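Local coordinates for protein glycoside Hydrolase (Bacteroides uniformis, PDB 5T99) that probably hydrolyses terminal beta-linked galactose residues from agarose-derived oligosaccharides as a family 2 glycoside hydrolase, and binds the inhibitor D-galacto-isofagomine, at residues I307-V312 / S408-S413; R346-P351 / F551-F556. All blocks are in the same frame, centred on the assembly; numbering follows the deposited sequence.

Contact 1 (I307-V312 / S408-S413)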
ATOM      1  N   ILE A 307      16.217   7.855  12.862  1.00 25.70           N
ATOM      2  CA  ILE A 307      14.885   7.905  12.276  1.00 24.84           C
ATOM      3  C   ILE A 307      13.948   7.195  13.258  1.00 24.04           C
ATOM      4  O   ILE A 307      14.360   6.255  13.935  1.00 23.04           O
ATOM      5  CB  ILE A 307      14.855   7.256  10.858  1.00 25.13           C
ATOM      6  CG1 ILE A 307      13.503   7.466  10.178  1.00 24.95           C
ATOM      7  CG2 ILE A 307      15.165   5.758  10.885  1.00 25.16           C
ATOM      8  CD1 ILE A 307      13.462   6.956   8.747  1.00 24.83           C
ATOM      9  N   ARG A 308      12.709   7.671  13.354  1.00 24.06           N
ATOM     10  CA  ARG A 308      11.663   6.989  14.115  1.00 24.57           C
ATOM     11  C   ARG A 308      10.494   6.676  13.204  1.00 22.15           C
ATOM     12  O   ARG A 308      10.138   7.482  12.352  1.00 22.36           O
ATOM     13  CB  ARG A 308      11.199   7.841  15.294  1.00 27.37           C
ATOM     14  CG  ARG A 308      12.356   8.284  16.173  1.00 30.67           C
ATOM     15  CD  ARG A 308      11.930   8.823  17.529  1.00 32.87           C
ATOM     16  NE  ARG A 308      12.995   8.642  18.526  1.00 36.04           N
ATOM     17  CZ  ARG A 308      13.293   7.492  19.155  1.00 36.48           C
ATOM     18  NH1 ARG A 308      12.619   6.362  18.901  1.00 36.34           N
ATOM     19  NH2 ARG A 308      14.288   7.472  20.051  1.00 35.28           N
ATOM     20  N   PHE A 309       9.884   5.512  13.399  1.00 20.10           N
ATOM     21  CA  PHE A 309       8.770   5.081  12.569  1.00 18.90           C
ATOM     22  C   PHE A 309       7.428   5.554  13.131  1.00 18.19           C
ATOM     23  O   PHE A 309       6.913   5.013  14.111  1.00 18.46           O
ATOM     24  CB  PHE A 309       8.766   3.555  12.394  1.00 18.67           C
ATOM     25  CG  PHE A 309      10.090   2.982  11.977  1.00 18.19           C
ATOM     26  CD1 PHE A 309      10.805   3.534  10.921  1.00 18.51           C
ATOM     27  CD2 PHE A 309      10.611   1.875  12.624  1.00 18.26           C
ATOM     28  CE1 PHE A 309      12.031   3.000  10.537  1.00 18.67           C
ATOM     29  CE2 PHE A 309      11.826   1.330  12.244  1.00 18.75           C
ATOM     30  CZ  PHE A 309      12.542   1.893  11.198  1.00 18.46           C
ATOM     31  N   ASN A 310       6.891   6.595  12.506  1.00 17.54           N
ATOM     32  CA  ASN A 310       5.470   6.928  12.565  1.00 16.94           C
ATOM     33  C   ASN A 310       4.809   6.141  11.454  1.00 16.63           C
ATOM     34  O   ASN A 310       4.555   6.673  10.371  1.00 16.43           O
ATOM     35  CB  ASN A 310       5.252   8.415  12.310  1.00 16.87           C
ATOM     36  CG  ASN A 310       5.877   9.280  13.365  1.00 17.18           C
ATOM     37  OD1 ASN A 310       6.123   8.840  14.483  1.00 17.93           O
ATOM     38  ND2 ASN A 310       6.146  10.526  13.012  1.00 17.63           N
ATOM     39  N   GLY A 311       4.519   4.870  11.732  1.00 16.54           N
ATOM     40  CA  GLY A 311       4.196   3.897  10.689  1.00 16.10           C
ATOM     41  C   GLY A 311       2.757   3.454  10.650  1.00 15.62           C
ATOM     42  O   GLY A 311       2.025   3.608  11.619  1.00 15.31           O
ATOM     43  N   VAL A 312       2.371   2.877   9.518  1.00 15.53           N
ATOM     44  CA  VAL A 312       1.061   2.272   9.354  1.00 15.90           C
ATOM     45  C   VAL A 312       1.188   0.949   8.600  1.00 16.01           C
ATOM     46  O   VAL A 312       2.065   0.793   7.734  1.00 15.92           O
ATOM     47  CB  VAL A 312       0.057   3.206   8.633  1.00 15.58           C
ATOM     48  CG1 VAL A 312      -0.019   4.546   9.341  1.00 15.92           C
ATOM     49  CG2 VAL A 312       0.422   3.412   7.176  1.00 15.74           C
ATOM     50  N   SER A 408      13.134   2.877  -0.828  1.00 13.23           N
ATOM     51  CA  SER A 408      12.128   2.905   0.234  1.00 13.44           C
ATOM     52  C   SER A 408      12.238   1.697   1.165  1.00 13.45           C
ATOM     53  O   SER A 408      12.003   1.826   2.344  1.00 13.46           O
ATOM     54  CB  SER A 408      10.705   2.979  -0.346  1.00 13.37           C
ATOM     55  OG  SER A 408      10.411   1.847  -1.149  1.00 13.56           O
ATOM     56  N   VAL A 409      12.604   0.531   0.641  1.00 13.79           N
ATOM     57  CA  VAL A 409      12.599  -0.710   1.447  1.00 13.68           C
ATOM     58  C   VAL A 409      13.792  -0.716   2.397  1.00 13.45           C
ATOM     59  O   VAL A 409      14.930  -0.570   1.959  1.00 13.27           O
ATOM     60  CB  VAL A 409      12.626  -1.982   0.568  1.00 13.38           C
ATOM     61  CG1 VAL A 409      12.672  -3.228   1.432  1.00 13.27           C
ATOM     62  CG2 VAL A 409      11.404  -2.012  -0.331  1.00 13.41           C
ATOM     63  N   ILE A 410      13.518  -0.859   3.689  1.00 13.29           N
ATOM     64  CA  ILE A 410      14.575  -0.885   4.702  1.00 13.40           C
ATOM     65  C   ILE A 410      14.664  -2.176   5.494  1.00 13.52           C
ATOM     66  O   ILE A 410      15.680  -2.389   6.152  1.00 14.53           O
ATOM     67  CB  ILE A 410      14.489   0.314   5.684  1.00 13.36           C
ATOM     68  CG1 ILE A 410      13.121   0.385   6.394  1.00 13.31           C
ATOM     69  CG2 ILE A 410      14.770   1.604   4.926  1.00 13.57           C
ATOM     70  CD1 ILE A 410      13.094   1.311   7.592  1.00 13.11           C
ATOM     71  N   MET A 411      13.633  -3.015   5.467  1.00 13.29           N
ATOM     72  CA  MET A 411      13.685  -4.316   6.118  1.00 13.50           C
ATOM     73  C   MET A 411      12.961  -5.382   5.287  1.00 13.59           C
ATOM     74  O   MET A 411      12.051  -5.072   4.528  1.00 14.09           O
ATOM     75  CB  MET A 411      13.039  -4.257   7.497  1.00 13.60           C
ATOM     76  CG  MET A 411      13.517  -3.152   8.420  1.00 13.55           C
ATOM     77  SD  MET A 411      12.916  -3.483  10.091  1.00 14.34           S
ATOM     78  CE  MET A 411      13.090  -1.890  10.891  1.00 14.29           C
ATOM     79  N   TRP A 412      13.387  -6.631   5.438  1.00 13.56           N
ATOM     80  CA  TRP A 412      12.668  -7.792   4.927  1.00 13.63           C
ATOM     81  C   TRP A 412      11.967  -8.467   6.105  1.00 14.06           C
ATOM     82  O   TRP A 412      12.627  -9.042   6.970  1.00 14.38           O
ATOM     83  CB  TRP A 412      13.627  -8.780   4.260  1.00 13.32           C
ATOM     84  CG  TRP A 412      14.485  -8.181   3.201  1.00 13.29           C
ATOM     85  CD1 TRP A 412      15.824  -7.957   3.271  1.00 13.27           C
ATOM     86  CD2 TRP A 412      14.068  -7.714   1.917  1.00 13.23           C
ATOM     87  NE1 TRP A 412      16.269  -7.396   2.109  1.00 13.22           N
ATOM     88  CE2 TRP A 412      15.212  -7.232   1.259  1.00 13.28           C
ATOM     89  CE3 TRP A 412      12.834  -7.665   1.254  1.00 13.37           C
ATOM     90  CZ2 TRP A 412      15.167  -6.700  -0.037  1.00 13.59           C
ATOM     91  CZ3 TRP A 412      12.783  -7.141  -0.032  1.00 13.32           C
ATOM     92  CH2 TRP A 412      13.943  -6.662  -0.666  1.00 13.49           C
ATOM     93  N   SER A 413      10.637  -8.377   6.165  1.00 14.47           N
ATOM     94  CA  SER A 413       9.874  -9.037   7.234  1.00 14.36           C
ATOM     95  C   SER A 413       9.509 -10.444   6.759  1.00 14.56           C
ATOM     96  O   SER A 413       8.783 -10.598   5.774  1.00 14.32           O
ATOM     97  CB  SER A 413       8.627  -8.234   7.600  1.00 14.32           C
ATOM     98  OG  SER A 413       7.960  -8.784   8.726  1.00 14.27           O
TER
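F309 reaches I410 and M411 across the interior of a barrel, ring meeting side-chain ends that come from the opposite direction. Ahead of it in the chain, I307 packs on F300 and L302 of the hairpin strand 299-302. At F309 CG lies anti to the carbonyl carbon (chi1 -50°), which sends the phenyl ring inward, and the ring does all the touching through its far end: CE1 lies 3.6 Å from CD1 of I410, and CE2 lies 3.7 Å from CE of M411. CZ touches both methyl groups, 3.7 Å from I410 CD1 and 3.8 Å from M411 CE. Strands 305-313 and 409-416 belong to the parallel barrel of the family 2 TIM-barrel domain but are not paired with each other; the CA atoms of F309 and I410 are 11.5 Å apart, a gap bridged by side chains alone. M411 spans its share because its chain is extended beyond CG (chi2 -167°, chi3 -162°), which carries the methyl group to the ring. F300 packs against both I410 and M411. After F309, G311 bonds through its backbone to I552 of the neighbouring strand 549-552.

Contact 2 (R346-P351 / F551-F556). With GIF (D-galacto-isofagomine), chain C.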
ATOM      1  N   ARG A 346       4.372  -0.655   6.734  1.00 17.15           N
ATOM      2  CA  ARG A 346       4.584  -2.105   6.853  1.00 16.78           C
ATOM      3  C   ARG A 346       3.639  -2.771   5.869  1.00 16.15           C
ATOM      4  O   ARG A 346       2.439  -2.545   5.972  1.00 16.11           O
ATOM      5  CB  ARG A 346       4.273  -2.557   8.279  1.00 17.22           C
ATOM      6  CG  ARG A 346       4.343  -4.066   8.511  1.00 17.69           C
ATOM      7  CD  ARG A 346       4.597  -4.419   9.978  1.00 17.99           C
ATOM      8  NE  ARG A 346       4.606  -5.874  10.180  1.00 18.56           N
ATOM      9  CZ  ARG A 346       3.608  -6.615  10.683  1.00 19.39           C
ATOM     10  NH1 ARG A 346       2.456  -6.079  11.118  1.00 19.83           N
ATOM     11  NH2 ARG A 346       3.760  -7.931  10.760  1.00 19.56           N
ATOM     12  N   THR A 347       4.143  -3.598   4.944  1.00 15.32           N
ATOM     13  CA  THR A 347       3.276  -4.231   3.920  1.00 14.84           C
ATOM     14  C   THR A 347       2.588  -5.511   4.431  1.00 15.41           C
ATOM     15  O   THR A 347       2.795  -6.624   3.927  1.00 15.60           O
ATOM     16  CB  THR A 347       3.983  -4.467   2.554  1.00 14.14           C
ATOM     17  OG1 THR A 347       4.877  -5.582   2.605  1.00 13.20           O
ATOM     18  CG2 THR A 347       4.744  -3.242   2.124  1.00 14.25           C
ATOM     19  N   SER A 348       1.752  -5.325   5.444  1.00 15.85           N
ATOM     20  CA  SER A 348       0.938  -6.392   6.019  1.00 16.64           C
ATOM     21  C   SER A 348       0.096  -7.098   4.950  1.00 16.73           C
ATOM     22  O   SER A 348      -0.643  -6.403   4.248  1.00 16.76           O
ATOM     23  CB  SER A 348      -0.021  -5.749   7.004  1.00 16.80           C
ATOM     24  OG  SER A 348      -0.667  -4.648   6.375  1.00 16.60           O
ATOM     25  N   HIS A 349       0.190  -8.421   4.758  1.00 17.38           N
ATOM     26  CA  HIS A 349       1.256  -9.325   5.235  1.00 17.79           C
ATOM     27  C   HIS A 349       1.730 -10.142   4.020  1.00 17.55           C
ATOM     28  O   HIS A 349       1.538 -11.368   3.929  1.00 17.33           O
ATOM     29  CB  HIS A 349       0.753 -10.264   6.336  1.00 18.04           C
ATOM     30  CG  HIS A 349       0.089  -9.565   7.470  1.00 18.83           C
ATOM     31  ND1 HIS A 349       0.788  -8.853   8.420  1.00 20.08           N
ATOM     32  CD2 HIS A 349      -1.215  -9.477   7.820  1.00 19.32           C
ATOM     33  CE1 HIS A 349      -0.058  -8.349   9.304  1.00 19.65           C
ATOM     34  NE2 HIS A 349      -1.280  -8.711   8.959  1.00 19.58           N
ATOM     35  N   ASN A 350       2.341  -9.431   3.082  1.00 17.17           N
ATOM     36  CA  ASN A 350       2.588  -9.951   1.748  1.00 17.14           C
ATOM     37  C   ASN A 350       3.297  -8.901   0.916  1.00 16.85           C
ATOM     38  O   ASN A 350       3.228  -7.710   1.232  1.00 16.76           O
ATOM     39  CB  ASN A 350       1.273 -10.312   1.037  1.00 17.19           C
ATOM     40  CG  ASN A 350       0.244  -9.194   1.098  1.00 17.22           C
ATOM     41  OD1 ASN A 350      -0.599  -9.161   1.991  1.00 17.34           O
ATOM     42  ND2 ASN A 350       0.326  -8.255   0.164  1.00 17.70           N
ATOM     43  N   PRO A 351       3.965  -9.331  -0.161  1.00 16.39           N
ATOM     44  CA  PRO A 351       4.545  -8.334  -1.054  1.00 16.30           C
ATOM     45  C   PRO A 351       3.471  -7.446  -1.691  1.00 15.99           C
ATOM     46  O   PRO A 351       2.427  -7.956  -2.100  1.00 15.51           O
ATOM     47  CB  PRO A 351       5.233  -9.184  -2.129  1.00 16.46           C
ATOM     48  CG  PRO A 351       5.566 -10.458  -1.433  1.00 16.31           C
ATOM     49  CD  PRO A 351       4.423 -10.692  -0.482  1.00 16.21           C
ATOM     50  N   PHE A 551       3.903   0.673  14.025  1.00 17.08           N
ATOM     51  CA  PHE A 551       3.191   0.514  12.779  1.00 17.05           C
ATOM     52  C   PHE A 551       1.742   0.164  13.129  1.00 17.37           C
ATOM     53  O   PHE A 551       1.461  -0.945  13.583  1.00 17.14           O
ATOM     54  CB  PHE A 551       3.875  -0.562  11.936  1.00 17.47           C
ATOM     55  CG  PHE A 551       5.199  -0.119  11.335  1.00 17.23           C
ATOM     56  CD1 PHE A 551       5.252   0.416  10.053  1.00 17.16           C
ATOM     57  CD2 PHE A 551       6.387  -0.229  12.060  1.00 16.94           C
ATOM     58  CE1 PHE A 551       6.462   0.822   9.500  1.00 17.28           C
ATOM     59  CE2 PHE A 551       7.594   0.186  11.517  1.00 16.94           C
ATOM     60  CZ  PHE A 551       7.635   0.717  10.238  1.00 16.95           C
ATOM     61  N   ILE A 552       0.823   1.116  12.938  1.00 17.06           N
ATOM     62  CA  ILE A 552      -0.520   0.987  13.511  1.00 16.64           C
ATOM     63  C   ILE A 552      -1.342   0.044  12.676  1.00 16.49           C
ATOM     64  O   ILE A 552      -1.092  -0.074  11.492  1.00 16.58           O
ATOM     65  CB  ILE A 552      -1.245   2.351  13.666  1.00 16.61           C
ATOM     66  CG1 ILE A 552      -1.814   2.845  12.323  1.00 16.48           C
ATOM     67  CG2 ILE A 552      -0.325   3.363  14.354  1.00 16.37           C
ATOM     68  CD1 ILE A 552      -2.463   4.205  12.384  1.00 16.53           C
ATOM     69  N   TRP A 553      -2.305  -0.630  13.307  1.00 17.17           N
ATOM     70  CA  TRP A 553      -3.284  -1.463  12.600  1.00 17.60           C
ATOM     71  C   TRP A 553      -4.653  -0.744  12.554  1.00 17.96           C
ATOM     72  O   TRP A 553      -5.412  -0.857  13.509  1.00 18.03           O
ATOM     73  CB  TRP A 553      -3.434  -2.837  13.292  1.00 17.58           C
ATOM     74  CG  TRP A 553      -4.190  -3.758  12.404  1.00 17.94           C
ATOM     75  CD1 TRP A 553      -5.532  -4.015  12.418  1.00 17.80           C
ATOM     76  CD2 TRP A 553      -3.656  -4.455  11.281  1.00 17.84           C
ATOM     77  NE1 TRP A 553      -5.862  -4.856  11.376  1.00 17.72           N
ATOM     78  CE2 TRP A 553      -4.725  -5.136  10.661  1.00 17.87           C
ATOM     79  CE3 TRP A 553      -2.369  -4.566  10.735  1.00 17.69           C
ATOM     80  CZ2 TRP A 553      -4.540  -5.930   9.524  1.00 17.86           C
ATOM     81  CZ3 TRP A 553      -2.185  -5.344   9.624  1.00 17.76           C
ATOM     82  CH2 TRP A 553      -3.261  -6.025   9.023  1.00 17.83           C
ATOM     83  N   THR A 554      -5.020   0.002  11.509  1.00 18.07           N
ATOM     84  CA  THR A 554      -4.312   0.225  10.258  1.00 18.42           C
ATOM     85  C   THR A 554      -4.450   1.689   9.868  1.00 18.98           C
ATOM     86  O   THR A 554      -5.243   2.426  10.460  1.00 20.24           O
ATOM     87  CB  THR A 554      -4.951  -0.591   9.122  1.00 18.55           C
ATOM     88  OG1 THR A 554      -6.353  -0.300   9.046  1.00 18.72           O
ATOM     89  CG2 THR A 554      -4.787  -2.060   9.372  1.00 18.81           C
ATOM     90  N   GLY A 555      -3.707   2.102   8.847  1.00 18.84           N
ATOM     91  CA  GLY A 555      -3.788   3.464   8.319  1.00 18.46           C
ATOM     92  C   GLY A 555      -5.089   3.755   7.594  1.00 18.24           C
ATOM     93  O   GLY A 555      -5.704   4.796   7.807  1.00 17.08           O
ATOM     94  N   PHE A 556      -5.488   2.822   6.734  1.00 18.54           N
ATOM     95  CA  PHE A 556      -6.759   2.861   5.996  1.00 19.17           C
ATOM     96  C   PHE A 556      -7.545   1.631   6.409  1.00 19.95           C
ATOM     97  O   PHE A 556      -6.950   0.577   6.695  1.00 20.62           O
ATOM     98  CB  PHE A 556      -6.529   2.775   4.470  1.00 18.92           C
ATOM     99  CG  PHE A 556      -6.580   4.102   3.745  1.00 18.61           C
ATOM    100  CD1 PHE A 556      -7.433   4.278   2.648  1.00 18.80           C
ATOM    101  CD2 PHE A 556      -5.762   5.165   4.123  1.00 18.73           C
ATOM    102  CE1 PHE A 556      -7.465   5.485   1.951  1.00 18.67           C
ATOM    103  CE2 PHE A 556      -5.799   6.380   3.427  1.00 18.68           C
ATOM    104  CZ  PHE A 556      -6.650   6.535   2.344  1.00 18.57           C
TER
HETATM  105  C   GIF C 901      -2.753  -9.363  12.381  1.00 18.07           C
HETATM  106  N   GIF C 901      -2.850  -8.900  13.757  1.00 18.35           N
HETATM  107  O   GIF C 901      -6.486  -6.862  15.176  1.00 18.41           O
HETATM  108  C1  GIF C 901      -3.632  -8.515  11.483  1.00 17.93           C
HETATM  109  O1  GIF C 901      -5.674  -9.652  12.038  1.00 18.58           O
HETATM  110  C2  GIF C 901      -5.043  -8.373  12.048  1.00 18.30           C
HETATM  111  O2  GIF C 901      -3.696  -9.114  10.190  1.00 16.65           O
HETATM  112  C3  GIF C 901      -5.027  -7.818  13.469  1.00 18.41           C
HETATM  113  C4  GIF C 901      -4.148  -8.680  14.370  1.00 18.45           C
HETATM  114  C5  GIF C 901      -6.445  -7.732  14.036  1.00 18.53           C
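W553 meets S348 and H349 with the outer end of its indole, swung across to them by a CG anti to the backbone N (chi1 -168°). CB of S348 comes to the indole edge, near its plane, 3.4 Å from CZ3, whereas H349, approaching from the opposite direction, sets NE2 obliquely 3.3 Å from W553 CH2. The imidazole and the six-membered ring are almost parallel, their planes at 5°, but barely overlap. Ligand atom C1 stands 3.4 Å above one indole face, offset toward the rim, while CG2 of T554 covers the centre of the opposite face. On the strand itself, CD1 of F551 packs 3.6 Å from CB of R346. An alanine in place of W553 would probably leave the ligand ring without its apolar platform and H349 less confined. Among polar contacts, R346 NH2 forms a salt bridge with E370 and NH1 with E494. O2 of D-galacto-isofagomine shares a hydrogen bond of 2.7 Å with H349 NE2; ND1 bonds to E370 and so helps fix the imidazole's rotation. The pocket thus joins an aromatic floor beneath the sugar mimic to a polar grip, H349 on the O2 hydroxyl and E494 and W530 among the ligand's other partners.

From the N terminus the chain passes 307-312 on strand 305-313, then 346-351 after strand 344-346, then 408-413 on strand 409-416, and finally 551-556, which begins on strand 549-552. Contact 1 closes a loop of 95 residues and contact 2 one of 199; because their segments alternate, the two loops cross. Contact 1 spans the barrel interior, whereas contact 2 reaches the ligand pocket, with their centres about 11 Å apart. Strand 305-313 lies between strands 344-346 and 549-552, so V312 O probably accepts a hydrogen bond from R346 N, and F309 packs on F551, joining barrel interior to pocket.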